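Local atomic coordinates of VP5 (Halorubrum pleomorphic virus 2, PDB entry 6QGI), a protein that probably mediates fusion of the envelope of a pleomorphic archaeal virus with the host cell membrane. Residues Q63-G68 against I291-P296; W18-F23 against E272-M277; S464-T469 against Q476-Q481. All blocks are in the same frame, centred on the assembly; numbering follows the deposited sequence.

In the fold
Contacts 1 and 2 are neighbours. Their centres lie about 13 Å apart and they touch, Leu20 of contact 2 packing on Ala292 and Leu293 of contact 1, while Trp18 meets Ile65. Two of the helices they use, 270-279 in contact 2 and 285-292 in contact 1, follow each other in the chain. Contact 1 is wholly buried, apolar side chains against backbone carbonyls; contact 2, partly buried, sets an arginine stem against alanines. Contact 3 lies farther out, about 27 Å from the chain centre to its own centre, and mixes a buried aromatic pair with a carboxylate pair nearer the surface. Its loop still reaches contact 1, where Asn294 OD1 probably accepts a hydrogen bond from Ser465 N.

Contact 1 (Q63-G68 against I291-P296); sequences QNILDG and IALNVP
Leu293 meets the 63-68 turn with both ends of its fork. CD2 rests against the backbone, 3.7 Å from Gly68 C and 3.9 Å from Ile65 O, while CD1 faces the side chain of Ile65, its CD1 lying 4.3 Å from Ile65 CD1. With CG beside the backbone N and anti to the carbonyl carbon (chi1 -77°), the fork of Leu293 reaches the 63-68 turn from the end of its helix.

Ile65 answers with its two branches. CG1 sits between the backbone N and the carbonyl carbon (chi1 60°), and from there CD1 extends to Leu293. CG2 goes the other way, to a looser approach of 4.5 Å to Val295 CG2. One isoleucine thus spans two residues of the second segment, and the separations of these side-chain pairs mark ordinary apolar packing.

The tightest point is of backbone type. Gly68 CA lies 3.0 Å from Leu293 O, and their two residues also bring the closest CA pair, 4.3 Å apart; the absence of a side chain on Gly68 is what admits the carbonyl. Gly68 lies in the first turn of helix 66-86, and its N makes a weak bond back to Ile65 O. Val16 and Leu20 from the N-terminal loop add to the apolar surroundings of Ile65 and Leu293.

Beyond Leu293 the chain turns at Asn294, which has a positive phi of 51°. Its N bonds to Ile291 O over 2.9 Å, and Val295 N reaches back to the carbonyl of the residue preceding Ile291, the two bonds that define a Schellman motif. The contact therefore joins the start of helix 66-86 to the Schellman motif that ends helix 285-292, with Asn294 as its C-prime residue.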
# COMPACT_ATOMS: atom_id res chain seq x y z
N GLN A 63 -0.26 -2.44 7.93
CA GLN A 63 -0.25 -2.17 9.37
C GLN A 63 0.91 -2.90 10.04
O GLN A 63 1.27 -2.57 11.17
CB GLN A 63 -1.57 -2.60 10.04
CG GLN A 63 -2.82 -2.49 9.16
CD GLN A 63 -3.09 -3.73 8.34
OE1 GLN A 63 -2.21 -4.55 8.07
NE2 GLN A 63 -4.34 -3.89 7.93
N ASN A 64 1.48 -3.88 9.34
CA ASN A 64 2.56 -4.74 9.85
C ASN A 64 3.96 -4.24 9.50
O ASN A 64 4.94 -4.95 9.75
CB ASN A 64 2.36 -6.16 9.34
CG ASN A 64 1.12 -6.82 9.88
OD1 ASN A 64 0.83 -6.77 11.08
ND2 ASN A 64 0.37 -7.46 9.00
N ILE A 65 4.08 -3.01 8.97
CA ILE A 65 5.37 -2.39 8.63
C ILE A 65 5.83 -1.48 9.80
O ILE A 65 6.93 -0.94 9.75
CB ILE A 65 5.35 -1.62 7.27
CG1 ILE A 65 4.30 -0.48 7.27
CG2 ILE A 65 5.17 -2.58 6.08
CD1 ILE A 65 4.54 0.62 6.36
N LEU A 66 4.97 -1.33 10.84
CA LEU A 66 5.22 -0.50 12.02
C LEU A 66 6.34 -1.08 12.90
O LEU A 66 6.96 -0.31 13.64
CB LEU A 66 3.95 -0.27 12.84
CG LEU A 66 2.91 0.66 12.21
CD1 LEU A 66 1.56 0.48 12.84
CD2 LEU A 66 3.33 2.13 12.29
N ASP A 67 6.62 -2.39 12.78
CA ASP A 67 7.75 -3.03 13.48
C ASP A 67 9.05 -2.43 12.92
O ASP A 67 10.01 -2.22 13.66
CB ASP A 67 7.72 -4.57 13.32
CG ASP A 67 7.24 -5.34 14.54
OD1 ASP A 67 7.54 -4.92 15.68
OD2 ASP A 67 6.59 -6.40 14.35
N GLY A 68 9.02 -2.11 11.62
CA GLY A 68 10.10 -1.44 10.91
C GLY A 68 10.23 0.01 11.30
O GLY A 68 11.33 0.57 11.23
N ILE A 291 13.10 -2.49 2.41
CA ILE A 291 14.42 -2.92 2.90
C ILE A 291 14.82 -1.99 4.05
O ILE A 291 15.27 -2.47 5.09
CB ILE A 291 15.48 -2.97 1.75
CG1 ILE A 291 15.17 -4.11 0.76
CG2 ILE A 291 16.93 -3.11 2.30
CD1 ILE A 291 15.65 -3.85 -0.65
N ALA A 292 14.59 -0.67 3.88
CA ALA A 292 14.87 0.36 4.89
C ALA A 292 14.03 0.16 6.16
O ALA A 292 14.49 0.51 7.25
CB ALA A 292 14.62 1.73 4.31
N LEU A 293 12.82 -0.41 6.01
CA LEU A 293 11.91 -0.71 7.13
C LEU A 293 12.21 -2.10 7.71
O LEU A 293 11.47 -2.59 8.55
CB LEU A 293 10.44 -0.59 6.70
CG LEU A 293 9.91 0.84 6.57
CD1 LEU A 293 8.77 0.91 5.59
CD2 LEU A 293 9.52 1.41 7.93
N ASN A 294 13.33 -2.71 7.26
CA ASN A 294 13.86 -4.00 7.71
C ASN A 294 12.79 -5.13 7.69
O ASN A 294 12.63 -5.89 8.65
CB ASN A 294 14.49 -3.86 9.10
CG ASN A 294 15.40 -4.99 9.47
OD1 ASN A 294 16.25 -5.41 8.68
ND2 ASN A 294 15.23 -5.49 10.68
N VAL A 295 12.08 -5.23 6.57
CA VAL A 295 11.06 -6.26 6.38
C VAL A 295 11.79 -7.49 5.79
O VAL A 295 12.47 -7.31 4.78
CB VAL A 295 9.90 -5.74 5.49
CG1 VAL A 295 8.92 -6.85 5.12
CG2 VAL A 295 9.16 -4.59 6.17
N PRO A 296 11.73 -8.70 6.41
CA PRO A 296 12.44 -9.87 5.84
C PRO A 296 12.19 -10.03 4.34
O PRO A 296 11.04 -9.93 3.90
CB PRO A 296 11.89 -11.04 6.64
CG PRO A 296 11.49 -10.45 7.94
CD PRO A 296 11.02 -9.06 7.66

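Contact 2 (W18-F23 against E272-M277); sequences WALREF and ERAAMM
Arg21 lies against Ala274 and Ala275 on one face of helix 270-279, and its stem does most of the touching. The CB bond already points toward the helix. CG then takes the position between the backbone N and the carbonyl carbon (chi1 68°), and from CG to NE the chain is extended, which lays it alongside the helix, roughly along the axis. CB and CG remain farther off; CD is the first atom to make close contact, 3.9 Å from Ala275 CA and 4.1 Å from Ala275 CB.

Past NE the guanidinium turns out of line with the stem (chi4 -92°) and brings one face beneath Ala274 O, which lies above the plane and offset toward its rim. Arg21 NH1 is 3.9 Å from Ala274 O, but the oxygen sits over the face, where no N-H points, so the approach is not a hydrogen bond. NH1 also comes to 4.3 Å from Ala274 CB. At the tip, NH2 leaves the segment pair altogether and forms a salt bridge with Asp289 of helix 285-292, which helps to set the rotation of the group.

Beside the arginine, Leu20 supplies the apolar part: its CD1 stands 4.3 Å from Ala274 CB, and its carbonyl oxygen receives a hydrogen bond from Arg271 NE. The small side chain of Ala275 lets the arginine stem approach the helix backbone, where CD reaches its CA. What results is a loop laid over an alanine-lined helix face, with the arginine bridging to the next helix of the helical region.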
# COMPACT_ATOMS: atom_id res chain seq x y z
N TRP A 18 5.84 6.83 3.52
CA TRP A 18 5.20 7.66 4.55
C TRP A 18 5.65 7.28 5.96
O TRP A 18 5.53 8.08 6.89
CB TRP A 18 3.67 7.53 4.45
CG TRP A 18 3.17 6.13 4.65
CD1 TRP A 18 3.02 5.18 3.70
CD2 TRP A 18 2.76 5.54 5.89
NE1 TRP A 18 2.59 4.00 4.27
CE2 TRP A 18 2.38 4.21 5.61
CE3 TRP A 18 2.67 6.01 7.21
CZ2 TRP A 18 1.93 3.34 6.61
CZ3 TRP A 18 2.22 5.15 8.20
CH2 TRP A 18 1.84 3.84 7.89
N ALA A 19 6.13 6.04 6.13
CA ALA A 19 6.64 5.54 7.40
C ALA A 19 8.13 5.82 7.53
O ALA A 19 8.70 5.60 8.59
CB ALA A 19 6.36 4.05 7.51
N LEU A 20 8.77 6.33 6.45
CA LEU A 20 10.20 6.61 6.45
C LEU A 20 10.53 8.10 6.34
O LEU A 20 11.47 8.56 6.98
CB LEU A 20 10.89 5.86 5.30
CG LEU A 20 10.99 4.36 5.47
CD1 LEU A 20 11.47 3.73 4.21
CD2 LEU A 20 11.93 3.99 6.62
N ARG A 21 9.77 8.85 5.52
CA ARG A 21 10.01 10.28 5.29
C ARG A 21 8.71 11.00 4.93
O ARG A 21 7.69 10.34 4.77
CB ARG A 21 11.03 10.44 4.15
CG ARG A 21 10.46 10.00 2.80
CD ARG A 21 11.52 9.69 1.78
NE ARG A 21 10.95 8.91 0.69
CZ ARG A 21 10.94 7.58 0.64
NH1 ARG A 21 11.50 6.87 1.63
NH2 ARG A 21 10.39 6.94 -0.38
N GLU A 22 8.77 12.35 4.77
CA GLU A 22 7.62 13.15 4.33
C GLU A 22 7.22 12.64 2.94
O GLU A 22 8.06 12.55 2.04
CB GLU A 22 7.96 14.64 4.33
CG GLU A 22 6.73 15.53 4.32
CD GLU A 22 6.95 17.01 4.03
OE1 GLU A 22 8.10 17.40 3.71
OE2 GLU A 22 5.96 17.77 4.12
N PHE A 23 5.97 12.18 2.81
CA PHE A 23 5.45 11.56 1.59
C PHE A 23 4.45 12.46 0.88
O PHE A 23 3.75 13.24 1.53
CB PHE A 23 4.80 10.22 1.95
CG PHE A 23 4.92 9.09 0.95
CD1 PHE A 23 6.15 8.78 0.37
CD2 PHE A 23 3.83 8.28 0.65
CE1 PHE A 23 6.26 7.73 -0.55
CE2 PHE A 23 3.95 7.22 -0.26
CZ PHE A 23 5.16 6.95 -0.85
N GLU A 272 17.99 6.91 5.46
CA GLU A 272 18.68 7.95 4.67
C GLU A 272 18.92 7.47 3.23
O GLU A 272 18.62 8.22 2.30
CB GLU A 272 20.01 8.35 5.32
CG GLU A 272 20.68 9.56 4.70
CD GLU A 272 22.05 9.93 5.24
OE1 GLU A 272 22.49 9.31 6.24
OE2 GLU A 272 22.69 10.83 4.66
N ARG A 273 19.43 6.23 3.04
CA ARG A 273 19.68 5.62 1.73
C ARG A 273 18.39 5.57 0.89
O ARG A 273 18.42 5.94 -0.28
CB ARG A 273 20.28 4.21 1.90
CG ARG A 273 20.96 3.68 0.64
CD ARG A 273 21.44 2.25 0.80
NE ARG A 273 22.68 2.17 1.59
CZ ARG A 273 23.90 2.08 1.06
NH1 ARG A 273 24.07 2.06 -0.25
NH2 ARG A 273 24.96 2.02 1.86
N ALA A 274 17.25 5.15 1.50
CA ALA A 274 15.95 5.09 0.83
C ALA A 274 15.41 6.49 0.48
O ALA A 274 14.74 6.64 -0.54
CB ALA A 274 14.94 4.36 1.70
N ALA A 275 15.72 7.51 1.32
CA ALA A 275 15.33 8.91 1.11
C ALA A 275 16.09 9.51 -0.07
O ALA A 275 15.53 10.31 -0.82
CB ALA A 275 15.60 9.72 2.37
N MET A 276 17.36 9.10 -0.21
CA MET A 276 18.29 9.52 -1.27
C MET A 276 17.86 8.93 -2.61
O MET A 276 17.88 9.64 -3.62
CB MET A 276 19.73 9.08 -0.93
CG MET A 276 20.34 9.84 0.24
SD MET A 276 21.88 9.08 0.84
CE MET A 276 22.98 9.58 -0.41
N MET A 277 17.44 7.65 -2.60
CA MET A 277 16.94 6.92 -3.78
C MET A 277 15.61 7.49 -4.25
O MET A 277 15.31 7.43 -5.44
CB MET A 277 16.79 5.43 -3.46
CG MET A 277 18.10 4.68 -3.45
SD MET A 277 17.88 2.90 -3.24
CE MET A 277 17.86 2.79 -1.48

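Contact 3 (S464-T469 against Q476-Q481); sequences SSEPHT and QEEWDQ
His468 and Trp479 form the aromatic part of this contact. His468 CE1 comes obliquely to the six-membered ring of the indole, 3.8 Å from Trp479 CH2 and 4.1 Å from Trp479 CZ2, and the two side chains cross at about a right angle. Relative to the imidazole, CH2 lies at the edge, near its plane. With the imidazole and six-membered ring centroids 5.5 Å apart and the planes at 51°, the pair meets the definition of neither a stack nor an edge-to-face contact. The imidazole reaches the tryptophan although its CB bond does not aim there: CG lies beside the backbone N and anti to the carbonyl carbon (chi1 -75°), which swings the ring end nearer. The imidazole is also stacked with Tyr473.

Polar bonds help to hold both rings. His468 ND1 is bonded to Lys78 NZ, and Trp479 NE1 donates to Tyr473 O.

The charged component is a pair of like groups. Glu466 OE2 is 4.0 Å from Glu478 OE1, the extended chains crossing with their carboxylates inclined to each other. Glu478 OE1 accepts a bond from Tyr473 N and OE2 is bonded to Thr475 OG1; these partners and the helix start would probably offset the cost of the second carboxylate. Glu466 is exposed, and solvent can be expected to soften the repulsion.

Within the helix, Gln476 NE2 donates to Asp480 OD1 over 3.0 Å at 151°, reaching the oxygen from above the carboxylate plane.

Helix 476-496 thus runs back, roughly antiparallel, past the loop that follows strand 443-450 and meets it through side chains, while Trp479 also packs on Thr75, Ile79 and Ile82 of helix 66-86, which places the aromatic pair between that helix and the C-terminal one.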
# COMPACT_ATOMS: atom_id res chain seq x y z
N SER A 464 16.89 -10.31 7.00
CA SER A 464 16.67 -9.02 7.64
C SER A 464 17.79 -8.79 8.64
O SER A 464 18.42 -9.75 9.09
CB SER A 464 15.30 -8.96 8.31
OG SER A 464 15.23 -9.65 9.55
N SER A 465 18.06 -7.53 8.97
CA SER A 465 19.05 -7.17 9.98
C SER A 465 18.45 -7.42 11.35
O SER A 465 17.22 -7.45 11.48
CB SER A 465 19.48 -5.71 9.83
OG SER A 465 20.13 -5.49 8.58
N GLU A 466 19.30 -7.62 12.37
CA GLU A 466 18.85 -7.86 13.74
C GLU A 466 17.99 -6.68 14.21
O GLU A 466 18.40 -5.53 14.05
CB GLU A 466 20.05 -8.07 14.67
CG GLU A 466 19.67 -8.52 16.06
CD GLU A 466 20.84 -8.86 16.96
OE1 GLU A 466 21.66 -9.72 16.57
OE2 GLU A 466 20.92 -8.28 18.06
N PRO A 467 16.75 -6.91 14.69
CA PRO A 467 15.92 -5.77 15.09
C PRO A 467 16.45 -5.15 16.38
O PRO A 467 17.11 -5.85 17.14
CB PRO A 467 14.54 -6.40 15.29
CG PRO A 467 14.64 -7.78 14.68
CD PRO A 467 16.04 -8.17 14.91
N HIS A 468 16.20 -3.86 16.59
CA HIS A 468 16.66 -3.14 17.77
C HIS A 468 15.83 -3.47 19.00
O HIS A 468 14.63 -3.74 18.91
CB HIS A 468 16.61 -1.64 17.52
CG HIS A 468 17.69 -1.12 16.64
ND1 HIS A 468 18.89 -0.67 17.16
CD2 HIS A 468 17.69 -0.90 15.31
CE1 HIS A 468 19.59 -0.23 16.13
NE2 HIS A 468 18.91 -0.37 14.99
N THR A 469 16.50 -3.41 20.14
CA THR A 469 16.01 -3.64 21.50
C THR A 469 16.71 -2.62 22.39
O THR A 469 17.59 -1.90 21.91
CB THR A 469 16.30 -5.10 21.96
OG1 THR A 469 17.68 -5.27 22.26
CG2 THR A 469 15.82 -6.17 20.97
N GLN A 476 30.45 -2.09 17.68
CA GLN A 476 30.78 -1.59 16.34
C GLN A 476 30.39 -2.62 15.27
O GLN A 476 29.82 -2.24 14.25
CB GLN A 476 32.28 -1.25 16.25
CG GLN A 476 32.70 -0.53 14.96
CD GLN A 476 32.21 0.90 14.90
OE1 GLN A 476 32.65 1.76 15.67
NE2 GLN A 476 31.30 1.18 13.98
N GLU A 477 30.69 -3.92 15.52
CA GLU A 477 30.40 -5.05 14.64
C GLU A 477 28.91 -5.05 14.24
O GLU A 477 28.60 -5.12 13.05
CB GLU A 477 30.79 -6.37 15.32
CG GLU A 477 30.75 -7.59 14.40
CD GLU A 477 31.05 -8.94 15.03
OE1 GLU A 477 31.11 -9.03 16.28
OE2 GLU A 477 31.21 -9.92 14.26
N GLU A 478 28.01 -4.92 15.25
CA GLU A 478 26.55 -4.86 15.10
C GLU A 478 26.13 -3.75 14.14
O GLU A 478 25.33 -4.00 13.24
CB GLU A 478 25.88 -4.64 16.47
CG GLU A 478 25.83 -5.87 17.35
CD GLU A 478 25.20 -5.61 18.71
OE1 GLU A 478 23.97 -5.78 18.83
OE2 GLU A 478 25.94 -5.22 19.64
N TRP A 479 26.68 -2.53 14.32
CA TRP A 479 26.39 -1.35 13.51
C TRP A 479 26.96 -1.45 12.09
O TRP A 479 26.31 -0.98 11.15
CB TRP A 479 26.93 -0.09 14.20
CG TRP A 479 26.04 0.39 15.30
CD1 TRP A 479 26.26 0.27 16.64
CD2 TRP A 479 24.76 1.03 15.15
NE1 TRP A 479 25.22 0.83 17.34
CE2 TRP A 479 24.28 1.30 16.45
CE3 TRP A 479 23.98 1.40 14.04
CZ2 TRP A 479 23.05 1.94 16.67
CZ3 TRP A 479 22.77 2.05 14.27
CH2 TRP A 479 22.32 2.31 15.57
N ASP A 480 28.17 -2.04 11.94
CA ASP A 480 28.83 -2.26 10.65
C ASP A 480 28.05 -3.30 9.82
O ASP A 480 27.91 -3.14 8.61
CB ASP A 480 30.30 -2.71 10.86
CG ASP A 480 31.26 -1.66 11.42
OD1 ASP A 480 30.87 -0.47 11.49
OD2 ASP A 480 32.40 -2.03 11.78
N GLN A 481 27.52 -4.34 10.51
CA GLN A 481 26.71 -5.40 9.91
C GLN A 481 25.38 -4.85 9.41
O GLN A 481 24.94 -5.24 8.33
CB GLN A 481 26.48 -6.54 10.92
CG GLN A 481 26.30 -7.90 10.26
CD GLN A 481 25.81 -8.99 11.19
OE1 GLN A 481 25.43 -8.75 12.35
NE2 GLN A 481 25.80 -10.22 10.70